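Local coordinates for yeast glycogen phosphorylase (PDB 1YGP), which belongs to the carbohydrate phosphorylase family of the GT-B clan and carries bound pyridoxal-5'-phosphate, at residues Trp521-Asn526 against Pro540-Leu545; Val570-Lys575 against Glu595-Thr600; Ile576-Leu581 against Ala701-Pro706. All blocks are in the same frame, centred on the assembly; numbering follows the deposited sequence.

Interaction 1 of 3, residues Trp521-Asn526 against Pro540-Leu545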
loop_
_atom_site.group_PDB
_atom_site.type_symbol
_atom_site.label_atom_id
_atom_site.label_comp_id
_atom_site.label_asym_id
_atom_site.label_seq_id
_atom_site.Cartn_x
_atom_site.Cartn_y
_atom_site.Cartn_z
ATOM N N TRP A 521 22.956 -5.335 -19.725
ATOM C CA TRP A 521 24.038 -6.248 -19.474
ATOM C C TRP A 521 25.434 -5.777 -19.883
ATOM O O TRP A 521 26.391 -6.307 -19.309
ATOM C CB TRP A 521 23.575 -7.576 -20.103
ATOM C CG TRP A 521 22.359 -8.048 -19.292
ATOM C CD1 TRP A 521 21.111 -8.165 -19.862
ATOM C CD2 TRP A 521 22.333 -8.316 -17.937
ATOM N NE1 TRP A 521 20.298 -8.490 -18.881
ATOM C CE2 TRP A 521 20.974 -8.589 -17.728
ATOM C CE3 TRP A 521 23.226 -8.362 -16.860
ATOM C CZ2 TRP A 521 20.496 -8.902 -16.453
ATOM C CZ3 TRP A 521 22.749 -8.673 -15.588
ATOM C CH2 TRP A 521 21.396 -8.937 -15.386
ATOM N N LEU A 522 25.620 -4.771 -20.766
ATOM C CA LEU A 522 26.948 -4.222 -21.048
ATOM C C LEU A 522 27.077 -2.783 -20.556
ATOM O O LEU A 522 27.978 -2.447 -19.783
ATOM C CB LEU A 522 27.249 -4.257 -22.549
ATOM C CG LEU A 522 28.528 -3.632 -23.140
ATOM C CD1 LEU A 522 29.748 -4.238 -22.516
ATOM C CD2 LEU A 522 28.621 -3.929 -24.618
ATOM N N LYS A 523 26.174 -1.886 -20.932
ATOM C CA LYS A 523 26.364 -0.490 -20.556
ATOM C C LYS A 523 25.996 -0.225 -19.111
ATOM O O LYS A 523 26.690 0.540 -18.446
ATOM C CB LYS A 523 25.549 0.432 -21.474
ATOM C CG LYS A 523 25.911 1.866 -21.205
ATOM C CD LYS A 523 25.231 2.764 -22.185
ATOM C CE LYS A 523 25.539 4.223 -21.832
ATOM N NZ LYS A 523 26.959 4.503 -21.673
ATOM N N GLN A 524 24.936 -0.824 -18.580
ATOM C CA GLN A 524 24.601 -0.605 -17.194
ATOM C C GLN A 524 25.576 -1.366 -16.315
ATOM O O GLN A 524 26.273 -0.755 -15.505
ATOM C CB GLN A 524 23.205 -1.077 -16.923
ATOM C CG GLN A 524 22.705 -0.611 -15.569
ATOM C CD GLN A 524 21.201 -0.479 -15.576
ATOM O OE1 GLN A 524 20.504 -0.813 -14.635
ATOM N NE2 GLN A 524 20.596 0.051 -16.628
ATOM N N ALA A 525 25.658 -2.685 -16.502
ATOM C CA ALA A 525 26.497 -3.531 -15.680
ATOM C C ALA A 525 27.981 -3.289 -15.810
ATOM O O ALA A 525 28.686 -3.464 -14.819
ATOM C CB ALA A 525 26.251 -5.000 -15.995
ATOM N N ASN A 526 28.488 -2.868 -16.978
ATOM C CA ASN A 526 29.922 -2.697 -17.151
ATOM C C ASN A 526 30.291 -1.423 -17.909
ATOM O O ASN A 526 30.877 -1.466 -19.001
ATOM C CB ASN A 526 30.464 -3.918 -17.876
ATOM C CG ASN A 526 31.957 -4.177 -17.681
ATOM O OD1 ASN A 526 32.748 -3.337 -17.230
ATOM N ND2 ASN A 526 32.421 -5.376 -18.020
ATOM N N PRO A 540 31.505 7.736 -29.987
ATOM C CA PRO A 540 31.100 8.463 -28.790
ATOM C C PRO A 540 29.609 8.383 -28.493
ATOM O O PRO A 540 29.165 8.602 -27.374
ATOM C CB PRO A 540 31.557 9.866 -29.048
ATOM C CG PRO A 540 31.292 10.014 -30.529
ATOM C CD PRO A 540 31.784 8.672 -31.071
ATOM N N THR A 541 28.817 8.078 -29.508
ATOM C CA THR A 541 27.387 7.966 -29.382
ATOM C C THR A 541 26.899 6.584 -28.967
ATOM O O THR A 541 25.693 6.334 -28.968
ATOM C CB THR A 541 26.781 8.397 -30.725
ATOM O OG1 THR A 541 27.728 8.126 -31.778
ATOM C CG2 THR A 541 26.378 9.857 -30.651
ATOM N N GLU A 542 27.815 5.661 -28.636
ATOM C CA GLU A 542 27.474 4.320 -28.206
ATOM C C GLU A 542 26.596 3.619 -29.244
ATOM O O GLU A 542 25.860 2.676 -28.938
ATOM C CB GLU A 542 26.711 4.321 -26.866
ATOM C CG GLU A 542 27.186 4.998 -25.580
ATOM C CD GLU A 542 28.407 4.394 -24.918
ATOM O OE1 GLU A 542 28.270 3.490 -24.103
ATOM O OE2 GLU A 542 29.512 4.834 -25.203
ATOM N N GLU A 543 26.703 3.976 -30.529
ATOM C CA GLU A 543 25.903 3.360 -31.582
ATOM C C GLU A 543 26.042 1.843 -31.695
ATOM O O GLU A 543 25.125 1.153 -32.161
ATOM C CB GLU A 543 26.266 3.947 -32.918
ATOM N N TYR A 544 27.173 1.310 -31.195
ATOM C CA TYR A 544 27.449 -0.116 -31.163
ATOM C C TYR A 544 26.387 -0.843 -30.333
ATOM O O TYR A 544 26.145 -2.027 -30.557
ATOM C CB TYR A 544 28.863 -0.360 -30.581
ATOM C CG TYR A 544 29.106 -0.044 -29.109
ATOM C CD1 TYR A 544 29.441 1.257 -28.708
ATOM C CD2 TYR A 544 28.953 -1.037 -28.130
ATOM C CE1 TYR A 544 29.610 1.559 -27.346
ATOM C CE2 TYR A 544 29.115 -0.743 -26.766
ATOM C CZ TYR A 544 29.441 0.557 -26.387
ATOM O OH TYR A 544 29.570 0.867 -25.050
ATOM N N LEU A 545 25.692 -0.178 -29.390
ATOM C CA LEU A 545 24.643 -0.838 -28.601
ATOM C C LEU A 545 23.422 -1.096 -29.459
ATOM O O LEU A 545 22.717 -2.070 -29.242
ATOM C CB LEU A 545 24.293 0.028 -27.404
ATOM C CG LEU A 545 25.481 0.193 -26.463
ATOM C CD1 LEU A 545 25.281 1.354 -25.522
ATOM C CD2 LEU A 545 25.679 -1.130 -25.736
#

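Interaction 2 of 3, residues Val570-Lys575 against Glu595-Thr600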
loop_
_atom_site.group_PDB
_atom_site.type_symbol
_atom_site.label_atom_id
_atom_site.label_comp_id
_atom_site.label_asym_id
_atom_site.label_seq_id
_atom_site.Cartn_x
_atom_site.Cartn_y
_atom_site.Cartn_z
ATOM N N VAL A 570 40.140 -2.981 -16.758
ATOM C CA VAL A 570 38.682 -2.885 -16.624
ATOM C C VAL A 570 38.233 -4.061 -15.723
ATOM O O VAL A 570 37.698 -3.912 -14.619
ATOM C CB VAL A 570 38.042 -2.961 -18.055
ATOM C CG1 VAL A 570 36.547 -2.829 -17.956
ATOM C CG2 VAL A 570 38.514 -1.824 -18.947
ATOM N N LYS A 571 38.618 -5.267 -16.118
ATOM C CA LYS A 571 38.222 -6.460 -15.410
ATOM C C LYS A 571 38.733 -6.466 -13.982
ATOM O O LYS A 571 38.035 -6.974 -13.107
ATOM C CB LYS A 571 38.727 -7.657 -16.248
ATOM C CG LYS A 571 38.433 -9.077 -15.739
ATOM C CD LYS A 571 36.978 -9.443 -15.533
ATOM C CE LYS A 571 36.315 -9.666 -16.865
ATOM N NZ LYS A 571 34.921 -10.023 -16.707
ATOM N N LEU A 572 39.882 -5.853 -13.679
ATOM C CA LEU A 572 40.423 -5.814 -12.312
ATOM C C LEU A 572 39.562 -4.879 -11.469
ATOM O O LEU A 572 39.164 -5.224 -10.349
ATOM C CB LEU A 572 41.916 -5.332 -12.342
ATOM C CG LEU A 572 42.913 -5.304 -11.144
ATOM C CD1 LEU A 572 42.706 -4.068 -10.311
ATOM C CD2 LEU A 572 42.722 -6.514 -10.259
ATOM N N ASN A 573 39.186 -3.711 -11.997
ATOM C CA ASN A 573 38.364 -2.773 -11.245
ATOM C C ASN A 573 37.012 -3.412 -11.003
ATOM O O ASN A 573 36.518 -3.356 -9.874
ATOM C CB ASN A 573 38.173 -1.457 -12.001
ATOM C CG ASN A 573 39.477 -0.753 -12.399
ATOM O OD1 ASN A 573 39.545 -0.109 -13.452
ATOM N ND2 ASN A 573 40.561 -0.813 -11.624
ATOM N N ASN A 574 36.449 -4.115 -11.997
ATOM C CA ASN A 574 35.185 -4.838 -11.829
ATOM C C ASN A 574 35.249 -5.895 -10.750
ATOM O O ASN A 574 34.269 -6.117 -10.025
ATOM C CB ASN A 574 34.736 -5.556 -13.075
ATOM C CG ASN A 574 34.127 -4.642 -14.119
ATOM O OD1 ASN A 574 33.755 -3.494 -13.891
ATOM N ND2 ASN A 574 34.010 -5.127 -15.340
ATOM N N LYS A 575 36.416 -6.537 -10.613
ATOM C CA LYS A 575 36.613 -7.505 -9.547
ATOM C C LYS A 575 36.581 -6.828 -8.185
ATOM O O LYS A 575 35.980 -7.354 -7.237
ATOM C CB LYS A 575 37.944 -8.250 -9.731
ATOM C CG LYS A 575 37.732 -9.434 -10.670
ATOM C CD LYS A 575 38.785 -10.495 -10.484
ATOM C CE LYS A 575 39.798 -10.453 -11.597
ATOM N NZ LYS A 575 40.851 -11.413 -11.313
ATOM N N GLU A 595 45.019 -8.161 -1.778
ATOM C CA GLU A 595 46.336 -8.103 -2.410
ATOM C C GLU A 595 46.427 -9.309 -3.331
ATOM O O GLU A 595 45.877 -10.351 -2.975
ATOM N N TYR A 596 47.036 -9.280 -4.510
ATOM C CA TYR A 596 47.114 -10.499 -5.314
ATOM C C TYR A 596 45.865 -10.775 -6.158
ATOM O O TYR A 596 45.833 -11.726 -6.946
ATOM N N LEU A 597 44.850 -9.908 -6.092
ATOM C CA LEU A 597 43.617 -9.992 -6.873
ATOM C C LEU A 597 43.783 -10.184 -8.385
ATOM O O LEU A 597 43.087 -11.010 -8.967
ATOM C CB LEU A 597 42.842 -8.742 -6.600
ATOM C CG LEU A 597 41.363 -8.747 -6.741
ATOM C CD1 LEU A 597 40.780 -9.712 -5.734
ATOM C CD2 LEU A 597 40.832 -7.349 -6.475
ATOM N N ASP A 598 44.719 -9.498 -9.066
ATOM C CA ASP A 598 44.933 -9.695 -10.505
ATOM C C ASP A 598 45.400 -11.104 -10.832
ATOM O O ASP A 598 45.311 -11.534 -11.977
ATOM C CB ASP A 598 45.981 -8.726 -11.070
ATOM C CG ASP A 598 45.963 -8.561 -12.599
ATOM O OD1 ASP A 598 44.908 -8.732 -13.213
ATOM O OD2 ASP A 598 47.004 -8.253 -13.188
ATOM N N ASP A 599 45.908 -11.856 -9.861
ATOM C CA ASP A 599 46.305 -13.215 -10.109
ATOM C C ASP A 599 45.297 -14.138 -9.423
ATOM O O ASP A 599 45.530 -15.350 -9.327
ATOM C CB ASP A 599 47.725 -13.371 -9.573
ATOM C CG ASP A 599 48.384 -14.719 -9.856
ATOM O OD1 ASP A 599 48.535 -15.091 -11.024
ATOM O OD2 ASP A 599 48.732 -15.399 -8.888
ATOM N N THR A 600 44.146 -13.641 -8.977
ATOM C CA THR A 600 43.152 -14.495 -8.360
ATOM C C THR A 600 42.092 -14.801 -9.413
ATOM O O THR A 600 41.430 -13.880 -9.899
ATOM C CB THR A 600 42.492 -13.791 -7.178
ATOM O OG1 THR A 600 43.497 -13.324 -6.288
ATOM C CG2 THR A 600 41.599 -14.749 -6.434
#

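Interaction 3 of 3, residues Ile576-Leu581 against Ala701-Pro706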
loop_
_atom_site.group_PDB
_atom_site.type_symbol
_atom_site.label_atom_id
_atom_site.label_comp_id
_atom_site.label_asym_id
_atom_site.label_seq_id
_atom_site.Cartn_x
_atom_site.Cartn_y
_atom_site.Cartn_z
ATOM N N ILE A 576 37.134 -5.614 -8.107
ATOM C CA ILE A 576 37.139 -4.853 -6.869
ATOM C C ILE A 576 35.712 -4.564 -6.460
ATOM O O ILE A 576 35.425 -4.735 -5.273
ATOM C CB ILE A 576 37.935 -3.523 -7.039
ATOM C CG1 ILE A 576 39.419 -3.853 -7.088
ATOM C CG2 ILE A 576 37.609 -2.529 -5.910
ATOM C CD1 ILE A 576 40.274 -2.678 -7.625
ATOM N N ARG A 577 34.819 -4.173 -7.383
ATOM C CA ARG A 577 33.429 -3.915 -7.019
ATOM C C ARG A 577 32.833 -5.127 -6.336
ATOM O O ARG A 577 32.267 -4.976 -5.253
ATOM C CB ARG A 577 32.468 -3.670 -8.167
ATOM C CG ARG A 577 32.690 -2.539 -9.140
ATOM C CD ARG A 577 31.377 -2.280 -9.888
ATOM N NE ARG A 577 30.902 -3.457 -10.592
ATOM C CZ ARG A 577 30.248 -3.378 -11.751
ATOM N NH1 ARG A 577 29.988 -2.209 -12.330
ATOM N NH2 ARG A 577 29.874 -4.509 -12.350
ATOM N N LEU A 578 32.979 -6.331 -6.911
ATOM C CA LEU A 578 32.409 -7.534 -6.342
ATOM C C LEU A 578 32.968 -7.765 -4.950
ATOM O O LEU A 578 32.206 -8.039 -4.017
ATOM C CB LEU A 578 32.725 -8.735 -7.220
ATOM C CG LEU A 578 32.229 -10.079 -6.688
ATOM C CD1 LEU A 578 30.714 -10.058 -6.623
ATOM C CD2 LEU A 578 32.748 -11.203 -7.554
ATOM N N VAL A 579 34.285 -7.591 -4.788
ATOM C CA VAL A 579 34.949 -7.758 -3.498
ATOM C C VAL A 579 34.296 -6.799 -2.502
ATOM O O VAL A 579 33.868 -7.240 -1.425
ATOM C CB VAL A 579 36.485 -7.488 -3.681
ATOM C CG1 VAL A 579 37.230 -7.533 -2.368
ATOM C CG2 VAL A 579 37.103 -8.616 -4.500
ATOM N N ASP A 580 34.107 -5.535 -2.892
ATOM C CA ASP A 580 33.446 -4.555 -2.050
ATOM C C ASP A 580 32.067 -5.047 -1.621
ATOM O O ASP A 580 31.722 -4.877 -0.440
ATOM C CB ASP A 580 33.257 -3.219 -2.775
ATOM C CG ASP A 580 34.417 -2.227 -2.837
ATOM O OD1 ASP A 580 35.131 -2.053 -1.846
ATOM O OD2 ASP A 580 34.575 -1.586 -3.878
ATOM N N LEU A 581 31.308 -5.702 -2.531
ATOM C CA LEU A 581 29.967 -6.204 -2.236
ATOM C C LEU A 581 30.024 -7.290 -1.177
ATOM O O LEU A 581 29.288 -7.244 -0.188
ATOM C CB LEU A 581 29.280 -6.827 -3.446
ATOM C CG LEU A 581 27.785 -6.553 -3.745
ATOM C CD1 LEU A 581 27.313 -7.565 -4.767
ATOM C CD2 LEU A 581 26.895 -6.726 -2.530
ATOM N N ALA A 701 23.566 -9.754 -9.897
ATOM C CA ALA A 701 24.103 -10.283 -11.143
ATOM C C ALA A 701 24.731 -9.169 -11.973
ATOM O O ALA A 701 25.672 -9.440 -12.725
ATOM C CB ALA A 701 23.000 -10.943 -11.971
ATOM N N GLU A 702 24.297 -7.911 -11.856
ATOM C CA GLU A 702 24.949 -6.844 -12.588
ATOM C C GLU A 702 26.296 -6.531 -11.949
ATOM O O GLU A 702 27.132 -5.950 -12.632
ATOM C CB GLU A 702 24.106 -5.585 -12.595
ATOM C CG GLU A 702 22.956 -5.551 -13.602
ATOM C CD GLU A 702 21.998 -4.371 -13.405
ATOM O OE1 GLU A 702 22.438 -3.233 -13.245
ATOM O OE2 GLU A 702 20.791 -4.586 -13.387
ATOM N N ILE A 703 26.561 -6.875 -10.673
ATOM C CA ILE A 703 27.866 -6.641 -10.072
ATOM C C ILE A 703 28.745 -7.865 -10.315
ATOM O O ILE A 703 29.915 -7.742 -10.693
ATOM C CB ILE A 703 27.719 -6.377 -8.549
ATOM C CG1 ILE A 703 26.885 -5.124 -8.313
ATOM C CG2 ILE A 703 29.083 -6.156 -7.907
ATOM C CD1 ILE A 703 27.344 -3.811 -9.024
ATOM N N ILE A 704 28.158 -9.058 -10.147
ATOM C CA ILE A 704 28.841 -10.340 -10.276
ATOM C C ILE A 704 29.260 -10.661 -11.697
ATOM O O ILE A 704 30.439 -10.962 -11.884
ATOM C CB ILE A 704 27.933 -11.460 -9.734
ATOM C CG1 ILE A 704 27.810 -11.271 -8.248
ATOM C CG2 ILE A 704 28.482 -12.846 -10.053
ATOM C CD1 ILE A 704 26.900 -12.291 -7.563
ATOM N N ILE A 705 28.404 -10.609 -12.722
ATOM C CA ILE A 705 28.841 -10.958 -14.063
ATOM C C ILE A 705 30.033 -10.159 -14.629
ATOM O O ILE A 705 30.989 -10.835 -15.027
ATOM C CB ILE A 705 27.572 -10.892 -14.946
ATOM C CG1 ILE A 705 26.837 -12.178 -14.622
ATOM C CG2 ILE A 705 27.842 -10.743 -16.441
ATOM C CD1 ILE A 705 25.403 -12.386 -15.130
ATOM N N PRO A 706 30.187 -8.826 -14.691
ATOM C CA PRO A 706 31.388 -8.183 -15.250
ATOM C C PRO A 706 32.699 -8.467 -14.496
ATOM O O PRO A 706 33.777 -8.095 -14.973
ATOM C CB PRO A 706 31.049 -6.705 -15.276
ATOM C CG PRO A 706 29.542 -6.691 -15.272
ATOM C CD PRO A 706 29.201 -7.826 -14.310
#

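Interaction 1 of 3, residues Trp521-Asn526 against Pro540-Leu545
L522 and K523 lie on helix 518-524, next to W521 of the pyridoxal-5'-phosphate pocket, and pack against E542, Y544 and L545. These three belong to the loop between helix 527-536 and helix 562-584. The contact has a charged part and an apolar part.

In the charged part, K523 NZ donates to E542 OE1 at 2.9 Å in a salt bridge. The lysine runs extended as far as CE. Its last torsion then turns NZ aside (chi4 52°), and NZ meets OE1 from above the carboxylate plane, 61° out of it. The two side chains cross at about a right angle. E542 itself has left-handed helical backbone angles, and its O accepts L545 N at 2.9 Å, which curls the loop.

The lysine stem also serves the apolar part. K523 CD rests 3.6 Å from L545 CD1. Beside it, L522 CD2 comes up in the plane of the Y544 ring, at its edge, 3.9 Å from CE2. The same methyl lies 4.2 Å from L545 CD2. L545 CG covers one face of the Y544 ring, 3.8 Å above its plane and offset toward the rim. The ring is thus met at an edge by one leucine and over a face by the other.

Helix 527-536 backs this cluster: L522 touches L529, while E542 and Y544 both touch A530. W521 faces another way. It contacts pyridoxal-5'-phosphate and makes a cation-pi pair with K728. The side chain of L522 is about 13 Å from pyridoxal-5'-phosphate. The arrangement is helix-to-loop packing beside the pyridoxal-5'-phosphate pocket of a GT-B fold.

Interaction 2 of 3, residues Val570-Lys575 against Glu595-Thr600
L572 and D598 mark the closest backbone approach, with their CA atoms 6.2 Å apart. Here helix 562-584 faces a short turn that includes a 3-10 segment at 597-598. The turn leads straight into strand 601-606, a central strand of the parallel Rossmann-like sheet of this GT-B fold. The contact therefore sets a helix against the entrance to a sheet strand.

The turn is held by its own bonds. D599 N and T600 OG1 both donate to Y596 O, from opposite faces of its carbonyl plane. T600 N donates to L597 O.

L572 supplies the apolar contact. Its CD2 rests on the turn, 3.8 Å from D598 N and 4.0 Å from D598 CB, and also approaches L597 CB at 4.3 Å. L597 in turn lays CD2 4.4 Å from K575 CB, and its side chain continues onto F602 and onto I576 and V579 of the same helix.

K575 supplies the polar contact. Its chain bends at chi3 (-104°), and NZ reaches two carbonyls of the turn. The bond to L597 O is weak. D709 is a further partner, in a salt bridge, so the buried ammonium has an acid as well as carbonyls around it. D598 OD1 lies 5.2 Å from K575 NZ, not in contact, and may add a mild electrostatic attraction. The stronger carbonyl bond runs from K575 NZ to T600 O, 2.9 Å long, with a C=O...N angle of 159° and the donor tilted 18° from the carbonyl plane.

Interaction 3 of 3, residues Ile576-Leu581 against Ala701-Pro706
I703 is the bump of this helix-helix contact, and R577, L578 and L581 form the hollow that takes it. Helix 562-584 here meets helix 698-704, which carries A701 of the pyridoxal-5'-phosphate pocket in this GT-B fold. The backbones come close, with L578 CA 5.9 Å from I703 CA.

The two branches of I703 divide the hollow. CG2, anti to the backbone N, sits against L578 CA and against L581 CD1, 3.9 Å from each. CD1 turns the other way and lies over one face of the R577 guanidinium, 3.9 Å above its plane and offset toward the rim. The R577 chain bends at chi3 (-58°), which places NE 3.9 Å from I703 CD1.

P706 meets the guanidinium at its edge, with CG beside NH2. That nitrogen finds its hydrogen-bond partner in A525 O, in 521-526.

L578 is a second bump, and its CD1 rests against I704, near CG1 and CA. Its side chain also touches F602 and M604 of strand 601-606, and M604 is shared with I704. L578 CD1 lies 3.5 Å from I704 CG1.

Overall arrangement
From the N terminus, interaction 1 comes first and is complete before the others begin. It closes a short loop around helix 527-536. Interactions 2 and 3 then open on successive parts of helix 562-584, and they cross. Residues 570-575 find 595-600, just ahead of strand 601-606. Residues 576-581 pair with 701-706, after strands 601-606, 649-654 and 688-693 of the parallel sheet. Side chains join the three. N526 OD1 of interaction 1 accepts N574 ND2 of interaction 2, and P706 O of interaction 3 accepts both K571 NZ and N574 ND2. Helix 562-584 thus ties the region around W521 to the sheet and to helix 698-704.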